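Local coordinates for protein DHC, diheme cytochrome c (PDB 2FWT) that carries two covalently attached c-type hemes and probably passes electrons to the oxygen-binding sphaeroides heme protein, SHP, at residues V3-C13 / S51-L59. Numbering follows the deposited sequence.
With HEC (heme c), chain C.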
loop_
_atom_site.group_PDB
_atom_site.type_symbol
_atom_site.label_atom_id
_atom_site.label_comp_id
_atom_site.label_asym_id
_atom_site.label_seq_id
_atom_site.Cartn_x
_atom_site.Cartn_y
_atom_site.Cartn_z
ATOM N N VAL A 3 -4.057 -9.454 -3.635
ATOM C CA VAL A 3 -4.220 -9.827 -2.249
ATOM C C VAL A 3 -2.877 -10.234 -1.653
ATOM O O VAL A 3 -2.094 -10.958 -2.292
ATOM C CB VAL A 3 -5.271 -10.974 -2.213
ATOM C CG1 VAL A 3 -4.837 -12.160 -1.362
ATOM C CG2 VAL A 3 -6.594 -10.425 -1.796
ATOM N N VAL A 4 -2.590 -9.764 -0.446
ATOM C CA VAL A 4 -1.357 -10.117 0.215
ATOM C C VAL A 4 -1.578 -11.465 0.866
ATOM O O VAL A 4 -2.369 -11.583 1.802
ATOM C CB VAL A 4 -0.940 -9.126 1.323
ATOM C CG1 VAL A 4 0.275 -9.657 2.019
ATOM C CG2 VAL A 4 -0.648 -7.724 0.753
ATOM N N THR A 5 -0.854 -12.454 0.362
ATOM C CA THR A 5 -0.946 -13.825 0.860
ATOM C C THR A 5 0.175 -14.149 1.848
ATOM O O THR A 5 0.044 -15.060 2.683
ATOM C CB THR A 5 -0.915 -14.817 -0.310
ATOM O OG1 THR A 5 -1.078 -16.149 0.207
ATOM C CG2 THR A 5 0.407 -14.684 -1.137
ATOM N N ASP A 6 1.260 -13.396 1.781
ATOM C CA ASP A 6 2.366 -13.584 2.692
ATOM C C ASP A 6 1.979 -13.317 4.152
ATOM O O ASP A 6 1.662 -12.186 4.517
ATOM C CB ASP A 6 3.490 -12.664 2.302
ATOM C CG ASP A 6 4.728 -12.931 3.082
ATOM O OD1 ASP A 6 5.190 -12.020 3.776
ATOM O OD2 ASP A 6 5.237 -14.087 3.010
ATOM N N PRO A 7 2.015 -14.357 5.007
ATOM C CA PRO A 7 1.610 -14.159 6.407
ATOM C C PRO A 7 2.324 -13.061 7.185
ATOM O O PRO A 7 1.657 -12.293 7.872
ATOM C CB PRO A 7 1.854 -15.540 7.034
ATOM C CG PRO A 7 1.719 -16.474 5.876
ATOM C CD PRO A 7 2.327 -15.772 4.725
ATOM N N LEU A 8 3.649 -12.932 7.050
ATOM C CA LEU A 8 4.374 -11.896 7.788
ATOM C C LEU A 8 3.957 -10.507 7.328
ATOM O O LEU A 8 3.782 -9.607 8.127
ATOM C CB LEU A 8 5.874 -11.997 7.523
ATOM C CG LEU A 8 6.926 -11.693 8.584
ATOM C CD1 LEU A 8 8.215 -11.295 7.930
ATOM C CD2 LEU A 8 6.559 -10.827 9.739
ATOM N N THR A 9 3.888 -10.326 6.015
ATOM C CA THR A 9 3.498 -9.028 5.466
ATOM C C THR A 9 2.048 -8.731 5.846
ATOM O O THR A 9 1.757 -7.629 6.292
ATOM C CB THR A 9 3.685 -8.981 3.948
ATOM O OG1 THR A 9 5.064 -9.261 3.643
ATOM C CG2 THR A 9 3.277 -7.623 3.411
ATOM N N ARG A 10 1.152 -9.706 5.690
ATOM C CA ARG A 10 -0.263 -9.481 5.987
ATOM C C ARG A 10 -0.433 -9.089 7.462
ATOM O O ARG A 10 -1.192 -8.183 7.767
ATOM C CB ARG A 10 -1.127 -10.695 5.601
ATOM C CG ARG A 10 -2.644 -10.629 5.979
ATOM C CD ARG A 10 -3.459 -9.843 4.971
ATOM N NE ARG A 10 -4.915 -9.676 5.200
ATOM C CZ ARG A 10 -5.509 -9.177 6.298
ATOM N NH1 ARG A 10 -4.827 -8.852 7.400
ATOM N NH2 ARG A 10 -6.841 -9.060 6.306
ATOM N N THR A 11 0.316 -9.735 8.354
ATOM C CA THR A 11 0.291 -9.450 9.777
ATOM C C THR A 11 0.877 -8.100 10.118
ATOM O O THR A 11 0.240 -7.292 10.786
ATOM C CB THR A 11 1.083 -10.553 10.544
ATOM O OG1 THR A 11 0.339 -11.771 10.442
ATOM C CG2 THR A 11 1.267 -10.201 12.003
ATOM N N GLU A 12 2.079 -7.805 9.648
ATOM C CA GLU A 12 2.706 -6.578 10.081
ATOM C C GLU A 12 2.142 -5.343 9.383
ATOM O O GLU A 12 2.193 -4.245 9.945
ATOM C CB GLU A 12 4.217 -6.615 9.852
ATOM C CG GLU A 12 4.933 -7.713 10.645
ATOM C CD GLU A 12 5.134 -7.432 12.119
ATOM O OE1 GLU A 12 4.808 -6.334 12.655
ATOM O OE2 GLU A 12 5.668 -8.375 12.765
ATOM N N CYS A 13 1.650 -5.506 8.166
ATOM C CA CYS A 13 1.263 -4.343 7.347
ATOM C C CYS A 13 -0.266 -4.138 7.324
ATOM O O CYS A 13 -0.761 -3.260 6.600
ATOM C CB CYS A 13 1.855 -4.480 5.951
ATOM S SG CYS A 13 3.674 -4.515 6.024
ATOM N N SER A 51 12.672 -9.178 10.006
ATOM C CA SER A 51 11.314 -9.057 9.500
ATOM C C SER A 51 11.230 -8.028 8.386
ATOM O O SER A 51 10.587 -8.280 7.384
ATOM C CB SER A 51 10.341 -8.653 10.611
ATOM O OG SER A 51 10.131 -9.778 11.478
ATOM N N ARG A 52 11.887 -6.890 8.578
ATOM C CA ARG A 52 11.896 -5.831 7.575
ATOM C C ARG A 52 12.406 -6.391 6.242
ATOM O O ARG A 52 11.781 -6.211 5.211
ATOM C CB ARG A 52 12.744 -4.652 8.039
ATOM C CG ARG A 52 12.595 -3.367 7.183
ATOM C CD ARG A 52 13.498 -3.363 5.941
ATOM N NE ARG A 52 14.861 -3.522 6.417
ATOM C CZ ARG A 52 15.857 -4.112 5.765
ATOM N NH1 ARG A 52 15.706 -4.591 4.521
ATOM N NH2 ARG A 52 17.031 -4.203 6.378
ATOM N N GLY A 53 13.529 -7.104 6.275
ATOM C CA GLY A 53 14.092 -7.702 5.071
ATOM C C GLY A 53 13.210 -8.750 4.431
ATOM O O GLY A 53 13.106 -8.842 3.194
ATOM N N GLN A 54 12.575 -9.571 5.246
ATOM C CA GLN A 54 11.646 -10.571 4.714
ATOM C C GLN A 54 10.430 -9.958 4.017
ATOM O O GLN A 54 10.006 -10.460 2.963
ATOM C CB GLN A 54 11.134 -11.549 5.788
ATOM C CG GLN A 54 12.147 -12.616 6.213
ATOM C CD GLN A 54 12.296 -13.888 5.324
ATOM O OE1 GLN A 54 13.046 -14.786 5.722
ATOM N NE2 GLN A 54 11.603 -13.985 4.167
ATOM N N ILE A 55 9.850 -8.925 4.627
ATOM C CA ILE A 55 8.669 -8.277 4.051
ATOM C C ILE A 55 9.116 -7.583 2.771
ATOM O O ILE A 55 8.477 -7.705 1.725
ATOM C CB ILE A 55 8.036 -7.308 5.041
ATOM C CG1 ILE A 55 7.431 -8.114 6.207
ATOM C CG2 ILE A 55 7.050 -6.352 4.402
ATOM C CD1 ILE A 55 7.099 -7.246 7.387
ATOM N N GLU A 56 10.228 -6.874 2.862
ATOM C CA GLU A 56 10.734 -6.161 1.700
ATOM C C GLU A 56 11.000 -7.102 0.529
ATOM O O GLU A 56 10.685 -6.820 -0.623
ATOM C CB GLU A 56 11.981 -5.360 2.053
ATOM C CG GLU A 56 12.447 -4.508 0.894
ATOM C CD GLU A 56 13.672 -3.670 1.182
ATOM O OE1 GLU A 56 14.017 -3.502 2.374
ATOM O OE2 GLU A 56 14.281 -3.190 0.199
ATOM N N SER A 57 11.605 -8.234 0.805
ATOM C CA SER A 57 11.885 -9.192 -0.261
ATOM C C SER A 57 10.592 -9.643 -0.970
ATOM O O SER A 57 10.546 -9.725 -2.200
ATOM C CB SER A 57 12.683 -10.390 0.284
ATOM O OG SER A 57 12.727 -11.431 -0.708
ATOM N N TYR A 58 9.534 -9.905 -0.200
ATOM C CA TYR A 58 8.259 -10.308 -0.758
ATOM C C TYR A 58 7.670 -9.181 -1.613
ATOM O O TYR A 58 7.218 -9.425 -2.741
ATOM C CB TYR A 58 7.276 -10.729 0.362
ATOM C CG TYR A 58 5.842 -10.789 -0.104
ATOM C CD1 TYR A 58 5.361 -11.897 -0.763
ATOM C CD2 TYR A 58 4.961 -9.723 0.108
ATOM C CE1 TYR A 58 4.066 -11.934 -1.247
ATOM C CE2 TYR A 58 3.644 -9.773 -0.353
ATOM C CZ TYR A 58 3.211 -10.881 -1.013
ATOM O OH TYR A 58 1.926 -10.956 -1.477
ATOM N N LEU A 59 7.684 -7.960 -1.084
ATOM C CA LEU A 59 7.085 -6.825 -1.779
ATOM C C LEU A 59 7.813 -6.566 -3.087
ATOM O O LEU A 59 7.201 -6.426 -4.149
ATOM C CB LEU A 59 7.046 -5.603 -0.884
ATOM C CG LEU A 59 6.128 -5.677 0.338
ATOM C CD1 LEU A 59 6.431 -4.524 1.305
ATOM C CD2 LEU A 59 4.687 -5.664 -0.068
HETATM FE FE HEC C . 1.528 2.108 6.352
HETATM C CHA HEC C . 0.294 4.666 4.518
HETATM C CHB HEC C . 2.561 0.536 3.478
HETATM C CHC HEC C . 2.659 -0.518 8.175
HETATM C CHD HEC C . 0.656 3.713 9.230
HETATM N NA HEC C . 1.424 2.495 4.381
HETATM C C1A HEC C . 0.869 3.634 3.825
HETATM C C2A HEC C . 0.985 3.593 2.397
HETATM C C3A HEC C . 1.608 2.433 2.099
HETATM C C4A HEC C . 1.887 1.729 3.340
HETATM C CMA HEC C . 1.958 1.910 0.719
HETATM C CAA HEC C . 0.470 4.674 1.439
HETATM C CBA HEC C . -1.028 4.555 1.166
HETATM C CGA HEC C . -1.408 5.472 0.020
HETATM O O1A HEC C . -1.225 5.063 -1.145
HETATM O O2A HEC C . -1.900 6.604 0.267
HETATM N NB HEC C . 2.434 0.342 5.913
HETATM C C1B HEC C . 2.846 -0.085 4.672
HETATM C C2B HEC C . 3.598 -1.309 4.825
HETATM C C3B HEC C . 3.634 -1.588 6.144
HETATM C C4B HEC C . 2.845 -0.587 6.834
HETATM C CMB HEC C . 4.275 -2.018 3.631
HETATM C CAB HEC C . 4.341 -2.751 6.876
HETATM C CBB HEC C . 5.716 -2.693 6.837
HETATM N NC HEC C . 1.616 1.686 8.327
HETATM C C1C HEC C . 2.116 0.524 8.875
HETATM C C2C HEC C . 1.931 0.559 10.303
HETATM C C3C HEC C . 1.389 1.739 10.614
HETATM C C4C HEC C . 1.174 2.455 9.368
HETATM C CMC HEC C . 2.352 -0.568 11.258
HETATM C CAC HEC C . 1.042 2.273 12.032
HETATM C CBC HEC C . 2.013 2.291 12.997
HETATM N ND HEC C . 0.667 3.855 6.780
HETATM C C1D HEC C . 0.422 4.358 8.059
HETATM C C2D HEC C . -0.155 5.681 7.964
HETATM C C3D HEC C . -0.277 5.996 6.507
HETATM C C4D HEC C . 0.251 4.807 5.847
HETATM C CMD HEC C . -0.523 6.603 9.089
HETATM C CAD HEC C . -0.833 7.289 5.924
HETATM C CBD HEC C . -2.345 7.125 5.723
HETATM C CGD HEC C . -2.987 8.396 5.222
HETATM O O1D HEC C . -2.241 9.280 4.735
HETATM O O2D HEC C . -4.252 8.497 5.311
HETATM O O HOH W 1 7.781 -12.279 4.297
#
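Asp6 lays its CB over the centre of the Tyr58 ring, 3.5 Å from the centroid, a CH-pi contact. The carboxylate runs back over the same ring, its plane turned 17° from that of the aromatic. Tyr58 extends to the residues just before helix 7-12; a chi1 of 164°, which places the ring opposite the backbone N, carries its OH to 3.8 Å from Val4 CA. Next along, Ile55 packs against three residues of helix 7-12: CG1 meets Leu8 CD1 at 3.7 Å, CG2 lies 3.6 Å from Thr9 OG1, and CD1 touches Glu12 CB. Leu8 CD1 also rests on Gln54 CB. Segments 7-12 and 51-59 cross at -108°, with their axes 9.3 Å apart at closest approach. Helix 7-12 leads into Cys13, the first cysteine of the CXXCH heme-binding motif (Cys13, Cys16, His17), whose SG is joined to heme c CAB by a thioether bond and sits 4.2 Å from Ile55 CG2. Asp6 is the N-cap of that helix. Its OD1 takes the Thr9 N-H from above the carboxylate plane, and Thr9 OG1 donates to Asp6 OD1 at 2.8 Å, on the anti side of the carboxylate, which fixes the group over Tyr58. A water donates to the same oxygen and, weakly, to Gln54 O, linking the helices. Behind Ile55 stand Met34 of helix 27-34 and Leu47, while Leu59 packs on Trp30.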